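Local atomic coordinates of hypothetical glycoside hydrolase (Bacteroides vulgatus, PDB entry 3S30), a protein that is of unknown function but, as a putative glycoside hydrolase with a galactose-binding-like fold, probably acts on or binds carbohydrate. Residues 132-137 and 190-195; 208-213 and 318-323; 223-228 and 292-297; 246-251 and 340-345. All coordinates share one frame; numbering follows the deposited sequence.

Contact 1: residues 132-137 and 190-195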
loop_
_atom_site.group_PDB
_atom_site.type_symbol
_atom_site.label_atom_id
_atom_site.label_comp_id
_atom_site.label_asym_id
_atom_site.label_seq_id
_atom_site.Cartn_x
_atom_site.Cartn_y
_atom_site.Cartn_z
ATOM N N LEU A 132 11.983 -7.207 5.000
ATOM C CA LEU A 132 11.106 -6.279 4.304
ATOM C C LEU A 132 10.763 -5.127 5.233
ATOM O O LEU A 132 10.198 -5.332 6.296
ATOM C CB LEU A 132 9.814 -6.979 3.874
ATOM C CG LEU A 132 8.853 -6.170 2.995
ATOM C CD1 LEU A 132 9.440 -5.900 1.567
ATOM C CD2 LEU A 132 7.523 -6.909 2.920
ATOM N N THR A 133 11.127 -3.917 4.838
ATOM C CA THR A 133 10.656 -2.715 5.508
ATOM C C THR A 133 9.576 -2.092 4.623
ATOM O O THR A 133 9.883 -1.573 3.549
ATOM C CB THR A 133 11.796 -1.708 5.744
ATOM O OG1 THR A 133 12.712 -2.251 6.701
ATOM C CG2 THR A 133 11.235 -0.375 6.275
ATOM N N TRP A 134 8.322 -2.182 5.068
ATOM C CA TRP A 134 7.194 -1.573 4.363
ATOM C C TRP A 134 7.327 -0.046 4.303
ATOM O O TRP A 134 7.946 0.570 5.160
ATOM C CB TRP A 134 5.862 -1.871 5.073
ATOM C CG TRP A 134 5.364 -3.291 5.053
ATOM C CD1 TRP A 134 5.542 -4.240 6.026
ATOM C CD2 TRP A 134 4.570 -3.907 4.032
ATOM N NE1 TRP A 134 4.917 -5.408 5.664
ATOM C CE2 TRP A 134 4.313 -5.229 4.444
ATOM C CE3 TRP A 134 4.047 -3.469 2.809
ATOM C CZ2 TRP A 134 3.557 -6.121 3.673
ATOM C CZ3 TRP A 134 3.295 -4.355 2.042
ATOM C CH2 TRP A 134 3.056 -5.665 2.481
ATOM N N SER A 135 6.720 0.538 3.280
ATOM C CA SER A 135 6.527 1.964 3.169
ATOM C C SER A 135 5.022 2.311 3.233
ATOM O O SER A 135 4.144 1.430 3.222
ATOM C CB SER A 135 7.122 2.455 1.857
ATOM O OG SER A 135 6.965 3.854 1.718
ATOM N N SER A 136 4.756 3.610 3.321
ATOM C CA SER A 136 3.417 4.163 3.415
ATOM C C SER A 136 3.562 5.671 3.212
ATOM O O SER A 136 4.676 6.166 3.070
ATOM C CB SER A 136 2.806 3.898 4.792
ATOM O OG SER A 136 3.353 4.766 5.791
ATOM N N GLY A 137 2.452 6.402 3.245
ATOM C CA GLY A 137 2.511 7.846 3.119
ATOM C C GLY A 137 2.646 8.578 4.443
ATOM O O GLY A 137 2.307 9.747 4.516
ATOM N N LEU A 190 -0.309 1.061 2.629
ATOM C CA LEU A 190 0.915 0.343 2.894
ATOM C C LEU A 190 1.344 -0.215 1.562
ATOM O O LEU A 190 0.516 -0.691 0.800
ATOM C CB LEU A 190 0.685 -0.787 3.890
ATOM C CG LEU A 190 1.946 -1.402 4.511
ATOM C CD1 LEU A 190 2.473 -0.517 5.653
ATOM C CD2 LEU A 190 1.693 -2.848 4.986
ATOM N N PHE A 191 2.627 -0.156 1.265
ATOM C CA PHE A 191 3.105 -0.772 0.057
ATOM C C PHE A 191 4.581 -1.179 0.124
ATOM O O PHE A 191 5.345 -0.710 0.987
ATOM C CB PHE A 191 2.848 0.152 -1.134
ATOM C CG PHE A 191 3.425 1.528 -0.975
ATOM C CD1 PHE A 191 4.726 1.799 -1.377
ATOM C CD2 PHE A 191 2.670 2.550 -0.435
ATOM C CE1 PHE A 191 5.263 3.073 -1.239
ATOM C CE2 PHE A 191 3.198 3.831 -0.294
ATOM C CZ PHE A 191 4.502 4.092 -0.691
ATOM N N ILE A 192 4.952 -2.071 -0.791
ATOM C CA ILE A 192 6.339 -2.443 -0.987
ATOM C C ILE A 192 6.991 -1.462 -1.984
ATOM O O ILE A 192 6.519 -1.299 -3.110
ATOM C CB ILE A 192 6.472 -3.902 -1.474
ATOM C CG1 ILE A 192 5.869 -4.856 -0.440
ATOM C CG2 ILE A 192 7.941 -4.267 -1.723
ATOM C CD1 ILE A 192 5.899 -6.320 -0.851
ATOM N N GLY A 193 8.081 -0.829 -1.555
ATOM C CA GLY A 193 8.805 0.143 -2.366
ATOM C C GLY A 193 9.320 1.263 -1.484
ATOM O O GLY A 193 9.978 1.003 -0.471
ATOM N N SER A 194 9.010 2.507 -1.840
ATOM C CA SER A 194 9.443 3.647 -1.032
ATOM C C SER A 194 8.612 4.920 -1.258
ATOM O O SER A 194 7.925 5.056 -2.286
ATOM C CB SER A 194 10.919 3.939 -1.299
ATOM O OG SER A 194 11.119 4.239 -2.666
ATOM N N PHE A 195 8.698 5.837 -0.288
ATOM C CA PHE A 195 7.975 7.100 -0.317
ATOM C C PHE A 195 8.932 8.276 -0.464
ATOM O O PHE A 195 9.714 8.572 0.440
ATOM C CB PHE A 195 7.124 7.286 0.950
ATOM C CG PHE A 195 6.135 8.443 0.862
ATOM C CD1 PHE A 195 4.906 8.289 0.207
ATOM C CD2 PHE A 195 6.430 9.681 1.436
ATOM C CE1 PHE A 195 3.989 9.354 0.127
ATOM C CE2 PHE A 195 5.511 10.756 1.365
ATOM C CZ PHE A 195 4.299 10.588 0.705
HETATM O O HOH W 1 8.929 -1.750 0.752
#
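W134 and L190 cross at about a right angle, the methyl CD2 of L190 sitting over the six-membered ring of the indole, 3.4 Å from its centroid. L190 CG stands anti to its backbone N (chi1 -166°), which brings this branch onto the ring face; its other methyl, CD1, turns to W134 CB. Over the opposite face, toward the rim, comes CD2 of L132, while I192 CG1 meets the ring obliquely at CZ3. F104 meets the indole edge-to-face from outside the two segments. Beside this apolar group, S135 and F191 form a single antiparallel, hydrogen-bonded bridge: S135 N bonds to F191 O (3.0 Å) and F191 N to S135 O (2.9 Å). The F191 ring lies with one face against the S135-S136 peptide, and G137 CA rests over the face of F195. An alanine at W134 would probably open a gap between L132 and L190 and leave I192 without its aromatic neighbour. Water 1 joins T133 O to G193 N. With direct backbone bonding between the segments limited to the one bridge, apolar packing on the indole does much of the joining.

Contact 2: residues 208-213 and 318-323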
loop_
_atom_site.group_PDB
_atom_site.type_symbol
_atom_site.label_atom_id
_atom_site.label_comp_id
_atom_site.label_asym_id
_atom_site.label_seq_id
_atom_site.Cartn_x
_atom_site.Cartn_y
_atom_site.Cartn_z
ATOM N N THR A 208 4.551 7.790 -4.117
ATOM C CA THR A 208 4.442 6.380 -3.728
ATOM C C THR A 208 5.088 5.529 -4.803
ATOM O O THR A 208 4.521 5.357 -5.874
ATOM C CB THR A 208 2.967 5.919 -3.584
ATOM O OG1 THR A 208 2.247 6.215 -4.794
ATOM C CG2 THR A 208 2.298 6.588 -2.413
ATOM N N LYS A 209 6.270 4.994 -4.518
ATOM C CA LYS A 209 6.989 4.195 -5.501
ATOM C C LYS A 209 6.902 2.716 -5.150
ATOM O O LYS A 209 7.103 2.312 -3.994
ATOM C CB LYS A 209 8.431 4.698 -5.634
ATOM C CG LYS A 209 8.474 6.185 -5.985
ATOM C CD LYS A 209 9.497 6.531 -7.013
ATOM C CE LYS A 209 9.379 8.003 -7.435
ATOM N NZ LYS A 209 8.340 8.245 -8.501
ATOM N N PHE A 210 6.559 1.918 -6.151
ATOM C CA PHE A 210 6.181 0.525 -5.936
ATOM C C PHE A 210 7.216 -0.424 -6.519
ATOM O O PHE A 210 7.533 -0.357 -7.711
ATOM C CB PHE A 210 4.828 0.231 -6.600
ATOM C CG PHE A 210 3.707 1.108 -6.134
ATOM C CD1 PHE A 210 3.561 1.449 -4.783
ATOM C CD2 PHE A 210 2.748 1.545 -7.031
ATOM C CE1 PHE A 210 2.493 2.246 -4.360
ATOM C CE2 PHE A 210 1.676 2.337 -6.606
ATOM C CZ PHE A 210 1.551 2.687 -5.279
ATOM N N GLY A 211 7.728 -1.314 -5.678
ATOM C CA GLY A 211 8.558 -2.408 -6.141
ATOM C C GLY A 211 9.708 -2.754 -5.221
ATOM O O GLY A 211 10.298 -1.876 -4.563
ATOM N N THR A 212 10.023 -4.047 -5.175
ATOM C CA THR A 212 11.285 -4.508 -4.607
ATOM C C THR A 212 11.699 -5.764 -5.349
ATOM O O THR A 212 10.850 -6.510 -5.842
ATOM C CB THR A 212 11.195 -4.790 -3.090
ATOM O OG1 THR A 212 12.498 -4.681 -2.497
ATOM C CG2 THR A 212 10.624 -6.165 -2.825
ATOM N N THR A 213 13.003 -5.999 -5.412
ATOM C CA THR A 213 13.546 -7.099 -6.187
ATOM C C THR A 213 12.991 -8.436 -5.682
ATOM O O THR A 213 12.980 -8.708 -4.475
ATOM C CB THR A 213 15.077 -7.055 -6.176
ATOM O OG1 THR A 213 15.513 -5.809 -6.763
ATOM C CG2 THR A 213 15.668 -8.237 -6.946
ATOM N N ASN A 318 10.734 -6.874 -10.284
ATOM C CA ASN A 318 10.249 -6.345 -9.018
ATOM C C ASN A 318 8.820 -6.814 -8.755
ATOM O O ASN A 318 8.047 -7.026 -9.690
ATOM C CB ASN A 318 10.283 -4.816 -9.030
ATOM C CG ASN A 318 11.613 -4.239 -8.561
ATOM O OD1 ASN A 318 12.587 -4.956 -8.357
ATOM N ND2 ASN A 318 11.653 -2.926 -8.398
ATOM N N VAL A 319 8.497 -7.017 -7.482
ATOM C CA VAL A 319 7.127 -7.233 -7.062
ATOM C C VAL A 319 6.727 -6.085 -6.154
ATOM O O VAL A 319 7.582 -5.388 -5.595
ATOM C CB VAL A 319 6.942 -8.569 -6.299
ATOM C CG1 VAL A 319 7.351 -8.427 -4.805
ATOM C CG2 VAL A 319 5.504 -9.039 -6.408
ATOM N N SER A 320 5.424 -5.892 -6.022
ATOM C CA SER A 320 4.874 -4.973 -5.050
ATOM C C SER A 320 3.495 -5.432 -4.616
ATOM O O SER A 320 2.834 -6.187 -5.315
ATOM C CB SER A 320 4.789 -3.556 -5.603
ATOM O OG SER A 320 4.570 -2.624 -4.545
ATOM N N ILE A 321 3.123 -4.999 -3.421
ATOM C CA ILE A 321 1.817 -5.181 -2.854
ATOM C C ILE A 321 1.395 -3.791 -2.404
ATOM O O ILE A 321 2.171 -3.086 -1.752
ATOM C CB ILE A 321 1.873 -6.107 -1.619
ATOM C CG1 ILE A 321 2.272 -7.534 -2.032
ATOM C CG2 ILE A 321 0.528 -6.081 -0.858
ATOM C CD1 ILE A 321 2.598 -8.409 -0.872
ATOM N N VAL A 322 0.190 -3.374 -2.782
ATOM C CA VAL A 322 -0.292 -2.065 -2.394
ATOM C C VAL A 322 -1.644 -2.242 -1.737
ATOM O O VAL A 322 -2.514 -2.912 -2.276
ATOM C CB VAL A 322 -0.388 -1.099 -3.594
ATOM C CG1 VAL A 322 -0.766 0.302 -3.122
ATOM C CG2 VAL A 322 0.938 -1.074 -4.416
ATOM N N LEU A 323 -1.806 -1.636 -0.565
ATOM C CA LEU A 323 -3.045 -1.716 0.203
ATOM C C LEU A 323 -3.508 -0.286 0.544
ATOM O O LEU A 323 -2.683 0.557 0.895
ATOM C CB LEU A 323 -2.787 -2.517 1.485
ATOM C CG LEU A 323 -2.032 -3.836 1.277
ATOM C CD1 LEU A 323 -1.434 -4.376 2.577
ATOM C CD2 LEU A 323 -2.942 -4.863 0.625
#
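T212 and V319 form a hydrogen-bonded antiparallel pair in the beta-sheet of this galactose-binding-like domain, where strand 208-213 runs beside strand 317-324. T212 N donates a hydrogen bond to V319 O at 2.8 Å, and V319 N answers to T212 O at 2.9 Å. CA-H...O contacts from G211 to V319 O and from N318 to T212 O add a second, weaker donor to each carbonyl. T213 and N318 follow as a non-hydrogen-bonded pair. There the amide oxygen N318 OD1 receives a weak bond from T213 OG1 (3.4 Å), but its stronger partner is K255 NZ, and N318 ND2 bonds to Y253 OH; the carboxamide is thus held at both ends. Its ND2 occupies the side on which a CB of G211 would fall, and the backbone angles of G211 (143°/146°) themselves call for glycine. At this break in the strand G211 is backbone-bonded to I192, and S320 OG, placed anti to its own backbone N, is satisfied by I192 O while lying against F210 CB. Farther along, the polar pairing gives way to a CH-pi contact: V322 CG2 stands over the centre of the F210 ring, 3.6 Å from its centroid, with T208 O over the opposite face.

Contact 3: residues 223-228 and 292-297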
loop_
_atom_site.group_PDB
_atom_site.type_symbol
_atom_site.label_atom_id
_atom_site.label_comp_id
_atom_site.label_asym_id
_atom_site.label_seq_id
_atom_site.Cartn_x
_atom_site.Cartn_y
_atom_site.Cartn_z
ATOM N N GLY A 223 -5.041 -13.132 1.998
ATOM C CA GLY A 223 -5.033 -12.487 3.302
ATOM C C GLY A 223 -6.447 -12.330 3.818
ATOM O O GLY A 223 -7.382 -12.870 3.238
ATOM N N TYR A 224 -6.597 -11.590 4.908
ATOM C CA TYR A 224 -7.893 -11.365 5.544
ATOM C C TYR A 224 -8.074 -9.874 5.775
ATOM O O TYR A 224 -7.103 -9.189 6.072
ATOM C CB TYR A 224 -7.978 -12.110 6.880
ATOM C CG TYR A 224 -8.065 -13.612 6.738
ATOM C CD1 TYR A 224 -6.929 -14.370 6.463
ATOM C CD2 TYR A 224 -9.286 -14.281 6.877
ATOM C CE1 TYR A 224 -6.996 -15.747 6.325
ATOM C CE2 TYR A 224 -9.370 -15.656 6.736
ATOM C CZ TYR A 224 -8.224 -16.387 6.464
ATOM O OH TYR A 224 -8.294 -17.755 6.340
ATOM N N TYR A 225 -9.308 -9.380 5.635
ATOM C CA TYR A 225 -9.609 -7.971 5.891
ATOM C C TYR A 225 -10.906 -7.736 6.698
ATOM O O TYR A 225 -11.757 -8.625 6.840
ATOM C CB TYR A 225 -9.680 -7.194 4.562
ATOM C CG TYR A 225 -11.032 -7.252 3.886
ATOM C CD1 TYR A 225 -11.342 -8.259 2.994
ATOM C CD2 TYR A 225 -12.003 -6.286 4.145
ATOM C CE1 TYR A 225 -12.590 -8.318 2.377
ATOM C CE2 TYR A 225 -13.239 -6.332 3.537
ATOM C CZ TYR A 225 -13.530 -7.348 2.653
ATOM O OH TYR A 225 -14.770 -7.396 2.057
ATOM N N LYS A 226 -11.003 -6.525 7.240
ATOM C CA LYS A 226 -12.243 -5.930 7.713
ATOM C C LYS A 226 -12.250 -4.515 7.140
ATOM O O LYS A 226 -11.188 -3.903 6.986
ATOM C CB LYS A 226 -12.286 -5.846 9.247
ATOM C CG LYS A 226 -12.275 -7.171 10.014
ATOM C CD LYS A 226 -12.434 -6.905 11.505
ATOM C CE LYS A 226 -12.477 -8.182 12.323
ATOM N NZ LYS A 226 -12.525 -7.948 13.808
ATOM N N TYR A 227 -13.430 -3.996 6.811
ATOM C CA TYR A 227 -13.542 -2.660 6.237
ATOM C C TYR A 227 -14.819 -1.990 6.653
ATOM O O TYR A 227 -15.892 -2.604 6.662
ATOM C CB TYR A 227 -13.502 -2.695 4.709
ATOM C CG TYR A 227 -13.443 -1.307 4.058
ATOM C CD1 TYR A 227 -12.350 -0.467 4.251
ATOM C CD2 TYR A 227 -14.479 -0.848 3.268
ATOM C CE1 TYR A 227 -12.301 0.791 3.671
ATOM C CE2 TYR A 227 -14.431 0.397 2.669
ATOM C CZ TYR A 227 -13.339 1.209 2.863
ATOM O OH TYR A 227 -13.309 2.444 2.261
ATOM N N LYS A 228 -14.682 -0.719 6.994
ATOM C CA LYS A 228 -15.797 0.144 7.326
ATOM C C LYS A 228 -15.475 1.507 6.675
ATOM O O LYS A 228 -14.440 2.103 6.956
ATOM C CB LYS A 228 -15.931 0.210 8.852
ATOM C CG LYS A 228 -16.802 1.321 9.434
ATOM C CD LYS A 228 -18.275 1.015 9.355
ATOM C CE LYS A 228 -19.072 1.880 10.333
ATOM N NZ LYS A 228 -20.516 1.508 10.331
ATOM N N THR A 292 -12.562 -11.448 6.757
ATOM C CA THR A 292 -12.996 -11.978 5.468
ATOM C C THR A 292 -11.773 -12.269 4.585
ATOM O O THR A 292 -10.937 -11.389 4.332
ATOM C CB THR A 292 -13.927 -10.967 4.739
ATOM O OG1 THR A 292 -15.078 -10.678 5.552
ATOM C CG2 THR A 292 -14.377 -11.505 3.374
ATOM N N ARG A 293 -11.683 -13.503 4.110
ATOM C CA ARG A 293 -10.587 -13.931 3.253
ATOM C C ARG A 293 -10.683 -13.359 1.849
ATOM O O ARG A 293 -11.767 -13.246 1.290
ATOM C CB ARG A 293 -10.568 -15.460 3.145
ATOM C CG ARG A 293 -9.319 -16.003 2.474
ATOM C CD ARG A 293 -9.114 -17.423 2.885
ATOM N NE ARG A 293 -7.893 -18.028 2.360
ATOM C CZ ARG A 293 -7.746 -18.474 1.114
ATOM N NH1 ARG A 293 -8.737 -18.375 0.222
ATOM N NH2 ARG A 293 -6.592 -19.021 0.753
ATOM N N PHE A 294 -9.532 -13.009 1.288
ATOM C CA PHE A 294 -9.418 -12.676 -0.123
ATOM C C PHE A 294 -8.353 -13.561 -0.771
ATOM O O PHE A 294 -7.446 -14.060 -0.102
ATOM C CB PHE A 294 -9.150 -11.171 -0.345
ATOM C CG PHE A 294 -7.896 -10.630 0.337
ATOM C CD1 PHE A 294 -6.670 -10.652 -0.314
ATOM C CD2 PHE A 294 -7.965 -10.052 1.601
ATOM C CE1 PHE A 294 -5.512 -10.142 0.301
ATOM C CE2 PHE A 294 -6.815 -9.535 2.231
ATOM C CZ PHE A 294 -5.589 -9.580 1.573
ATOM N N GLU A 295 -8.508 -13.795 -2.071
ATOM C CA GLU A 295 -7.596 -14.649 -2.823
ATOM C C GLU A 295 -7.526 -14.141 -4.257
ATOM O O GLU A 295 -8.352 -14.513 -5.084
ATOM C CB GLU A 295 -8.060 -16.113 -2.778
ATOM C CG GLU A 295 -7.123 -17.097 -3.505
ATOM C CD GLU A 295 -7.618 -18.547 -3.482
ATOM O OE1 GLU A 295 -8.419 -18.912 -2.590
ATOM O OE2 GLU A 295 -7.198 -19.325 -4.364
ATOM N N LEU A 296 -6.538 -13.291 -4.538
ATOM C CA LEU A 296 -6.407 -12.639 -5.852
ATOM C C LEU A 296 -5.367 -13.369 -6.692
ATOM O O LEU A 296 -4.201 -13.420 -6.323
ATOM C CB LEU A 296 -6.007 -11.169 -5.677
ATOM C CG LEU A 296 -6.718 -10.393 -4.552
ATOM C CD1 LEU A 296 -6.225 -8.952 -4.492
ATOM C CD2 LEU A 296 -8.249 -10.449 -4.720
ATOM N N ASP A 297 -5.790 -13.953 -7.810
ATOM C CA ASP A 297 -4.861 -14.639 -8.720
ATOM C C ASP A 297 -4.105 -13.619 -9.565
ATOM O O ASP A 297 -4.691 -12.672 -10.089
ATOM C CB ASP A 297 -5.606 -15.600 -9.661
ATOM C CG ASP A 297 -6.171 -16.834 -8.945
ATOM O OD1 ASP A 297 -5.385 -17.719 -8.531
ATOM O OD2 ASP A 297 -7.411 -16.943 -8.839
#
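F294 lays one face of its ring over the backbone of G223, whose CA is 3.8 Å from the ring centroid. With F294 CG between its own backbone N and carbonyl carbon (chi1 58°), the ring folds across the neighbouring strand, where a CB on G223 would clash with F294 CZ. The two strands pair antiparallel. F294 N bonds to G223 O at 2.9 Å, the return bond from G223 N is weak, and Y225 and T292 exchange a full pair. On the same face as F294, the Y225 ring lies alongside T292, pointing the same way, with its edge carbon CD1 4.1 Å from F294 CD2; its hydroxyl reaches H286 O. On the other face, the extended chain of R293 crosses the Y224 ring obliquely, CB off-centre over it and CD 3.6 Å from Y224 OH. The guanidinium, turned 72° from that ring, meets E295 OE1 through NH1 (2.9 Å) in a salt bridge close to its plane. One face therefore joins strands 218-228 and 291-297 through aromatic packing toward I248 and L345, while the other relies on R293 aliphatic contact with Y224; the R293-E295 bridge stays within its own strand, and E295 OE2 also pairs with K220 of strand 218-228, nearer solvent.

Contact 4: residues 246-251 and 340-345. With NA (sodium ion), chain C.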
loop_
_atom_site.group_PDB
_atom_site.type_symbol
_atom_site.label_atom_id
_atom_site.label_comp_id
_atom_site.label_asym_id
_atom_site.label_seq_id
_atom_site.Cartn_x
_atom_site.Cartn_y
_atom_site.Cartn_z
ATOM N N PHE A 246 -12.150 0.599 -0.676
ATOM C CA PHE A 246 -10.731 0.403 -0.451
ATOM C C PHE A 246 -10.119 -0.293 -1.657
ATOM O O PHE A 246 -10.835 -0.742 -2.545
ATOM C CB PHE A 246 -10.506 -0.425 0.819
ATOM C CG PHE A 246 -10.913 -1.892 0.706
ATOM C CD1 PHE A 246 -10.003 -2.850 0.286
ATOM C CD2 PHE A 246 -12.180 -2.309 1.086
ATOM C CE1 PHE A 246 -10.357 -4.203 0.215
ATOM C CE2 PHE A 246 -12.541 -3.657 1.021
ATOM C CZ PHE A 246 -11.625 -4.600 0.581
ATOM N N ASN A 247 -8.796 -0.401 -1.684
ATOM C CA ASN A 247 -8.145 -1.135 -2.765
ATOM C C ASN A 247 -7.079 -2.071 -2.218
ATOM O O ASN A 247 -6.440 -1.782 -1.222
ATOM C CB ASN A 247 -7.566 -0.181 -3.830
ATOM C CG ASN A 247 -7.389 -0.858 -5.202
ATOM O OD1 ASN A 247 -7.648 -2.047 -5.356
ATOM N ND2 ASN A 247 -6.926 -0.102 -6.184
ATOM N N ILE A 248 -6.945 -3.219 -2.865
ATOM C CA ILE A 248 -5.850 -4.148 -2.628
ATOM C C ILE A 248 -5.413 -4.646 -4.001
ATOM O O ILE A 248 -6.247 -5.083 -4.810
ATOM C CB ILE A 248 -6.285 -5.360 -1.758
ATOM C CG1 ILE A 248 -6.670 -4.914 -0.343
ATOM C CG2 ILE A 248 -5.167 -6.431 -1.675
ATOM C CD1 ILE A 248 -7.062 -6.107 0.586
ATOM N N TYR A 249 -4.114 -4.563 -4.269
ATOM C CA TYR A 249 -3.540 -5.167 -5.467
ATOM C C TYR A 249 -2.038 -5.457 -5.321
ATOM O O TYR A 249 -1.387 -5.052 -4.350
ATOM C CB TYR A 249 -3.798 -4.291 -6.697
ATOM C CG TYR A 249 -3.094 -2.952 -6.706
ATOM C CD1 TYR A 249 -3.660 -1.845 -6.089
ATOM C CD2 TYR A 249 -1.880 -2.780 -7.368
ATOM C CE1 TYR A 249 -3.040 -0.616 -6.110
ATOM C CE2 TYR A 249 -1.242 -1.547 -7.382
ATOM C CZ TYR A 249 -1.828 -0.469 -6.741
ATOM O OH TYR A 249 -1.221 0.770 -6.747
ATOM N N ALA A 250 -1.503 -6.177 -6.302
ATOM C CA ALA A 250 -0.089 -6.512 -6.328
ATOM C C ALA A 250 0.401 -6.466 -7.758
ATOM O O ALA A 250 -0.353 -6.754 -8.692
ATOM C CB ALA A 250 0.154 -7.892 -5.721
ATOM N N LEU A 251 1.671 -6.111 -7.912
ATOM C CA LEU A 251 2.282 -5.929 -9.215
ATOM C C LEU A 251 3.497 -6.843 -9.337
ATOM O O LEU A 251 4.191 -7.101 -8.353
ATOM C CB LEU A 251 2.723 -4.470 -9.370
ATOM C CG LEU A 251 1.654 -3.393 -9.153
ATOM C CD1 LEU A 251 2.296 -2.020 -9.022
ATOM C CD2 LEU A 251 0.644 -3.399 -10.284
ATOM N N LEU A 340 -9.422 0.107 7.016
ATOM C CA LEU A 340 -9.142 -1.213 6.454
ATOM C C LEU A 340 -8.176 -1.899 7.400
ATOM O O LEU A 340 -7.084 -1.381 7.656
ATOM C CB LEU A 340 -8.518 -1.111 5.062
ATOM C CG LEU A 340 -8.205 -2.415 4.315
ATOM C CD1 LEU A 340 -9.467 -3.216 3.960
ATOM C CD2 LEU A 340 -7.413 -2.099 3.045
ATOM N N LEU A 341 -8.598 -3.040 7.942
ATOM C CA LEU A 341 -7.721 -3.874 8.739
ATOM C C LEU A 341 -7.285 -5.038 7.863
ATOM O O LEU A 341 -8.076 -5.597 7.139
ATOM C CB LEU A 341 -8.415 -4.354 10.033
ATOM C CG LEU A 341 -8.946 -3.261 10.987
ATOM C CD1 LEU A 341 -9.565 -3.845 12.246
ATOM C CD2 LEU A 341 -7.869 -2.248 11.373
ATOM N N ILE A 342 -6.004 -5.374 7.909
ATOM C CA ILE A 342 -5.478 -6.505 7.149
ATOM C C ILE A 342 -4.638 -7.364 8.061
ATOM O O ILE A 342 -3.912 -6.856 8.898
ATOM C CB ILE A 342 -4.600 -6.052 5.957
ATOM C CG1 ILE A 342 -5.362 -5.069 5.054
ATOM C CG2 ILE A 342 -4.153 -7.277 5.129
ATOM C CD1 ILE A 342 -6.595 -5.712 4.340
ATOM N N ASP A 343 -4.728 -8.673 7.887
ATOM C CA ASP A 343 -3.910 -9.596 8.654
ATOM C C ASP A 343 -3.545 -10.829 7.829
ATOM O O ASP A 343 -4.210 -11.141 6.830
ATOM C CB ASP A 343 -4.680 -10.032 9.894
ATOM C CG ASP A 343 -3.775 -10.354 11.059
ATOM O OD1 ASP A 343 -2.533 -10.395 10.890
ATOM O OD2 ASP A 343 -4.311 -10.546 12.159
ATOM N N ASP A 344 -2.501 -11.527 8.277
ATOM C CA ASP A 344 -2.056 -12.790 7.689
ATOM C C ASP A 344 -2.064 -12.764 6.159
ATOM O O ASP A 344 -2.750 -13.551 5.503
ATOM C CB ASP A 344 -2.889 -13.952 8.232
ATOM C CG ASP A 344 -2.733 -14.123 9.726
ATOM O OD1 ASP A 344 -1.586 -14.056 10.209
ATOM O OD2 ASP A 344 -3.752 -14.334 10.420
ATOM N N LEU A 345 -1.288 -11.838 5.619
ATOM C CA LEU A 345 -1.127 -11.663 4.184
ATOM C C LEU A 345 0.009 -12.554 3.688
ATOM O O LEU A 345 1.071 -12.624 4.309
ATOM C CB LEU A 345 -0.806 -10.197 3.889
ATOM C CG LEU A 345 -0.631 -9.776 2.438
ATOM C CD1 LEU A 345 -1.970 -9.827 1.686
ATOM C CD2 LEU A 345 -0.021 -8.388 2.416
HETATM NA NA NA C . -0.766 -10.556 12.584
#
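Strands 247-251 and 340-343 face each other as layers rather than neighbours in one sheet, their axes 10.4 Å apart at closest approach and their N-to-C directions 38° apart. Side chains do nearly all the bridging. L340 CD1 stands over the centre of the F246 ring, 3.8 Å from its centroid, while its CD2 comes near F246 CB and F246 CD1. The leucine crosses the phenylalanine at about a right angle, its CG anti to the backbone N (chi1 -178°), which carries both methyls across the gap. Two residues further along each segment, I248 and I342 meet tip to tip, CD1 to CD1 at 3.8 Å. Y225 and Y227 of strand 218-228 also meet the F246 ring, and F294 packs on I248. An alanine at F246 would probably leave L340 CD1 without the ring face it rests on and open a gap beside the two tyrosines. Beyond I342, away from the packed layer, D343 OD1 binds the sodium ion at 2.5 Å and accepts a bond from D344 N, while OD2 is held by R162 N. N105, E107 and N165 supply the other sodium ligands. The aliphatic and aromatic packing between two beta layers fits the beta-sandwich of galactose-binding-like domains.

Contacts 2 and 4 are buried, whereas contacts 1 and 3 are only partly so, and contact 3 lies farthest from the chain centre. Contacts 1 and 2 adjoin through neighbouring strands 193-195 and 208-213, with S194 backbone-bonded to K209. Contact 2 continues into contact 4 by backbone bonds between strands 317-324 and 247-254, and contact 4 into contact 3 by those between 218-228 and 339-349. Contact 3 rests on regular strand pairing, contact 2 on a shorter pairing at an interrupted strand, contact 1 on a single bridge, and contact 4 on side chains packed across the interior. Charged pairing marks the outer side of contact 3; D343 of contact 4 carries one sodium ligand, away from its packed side chains.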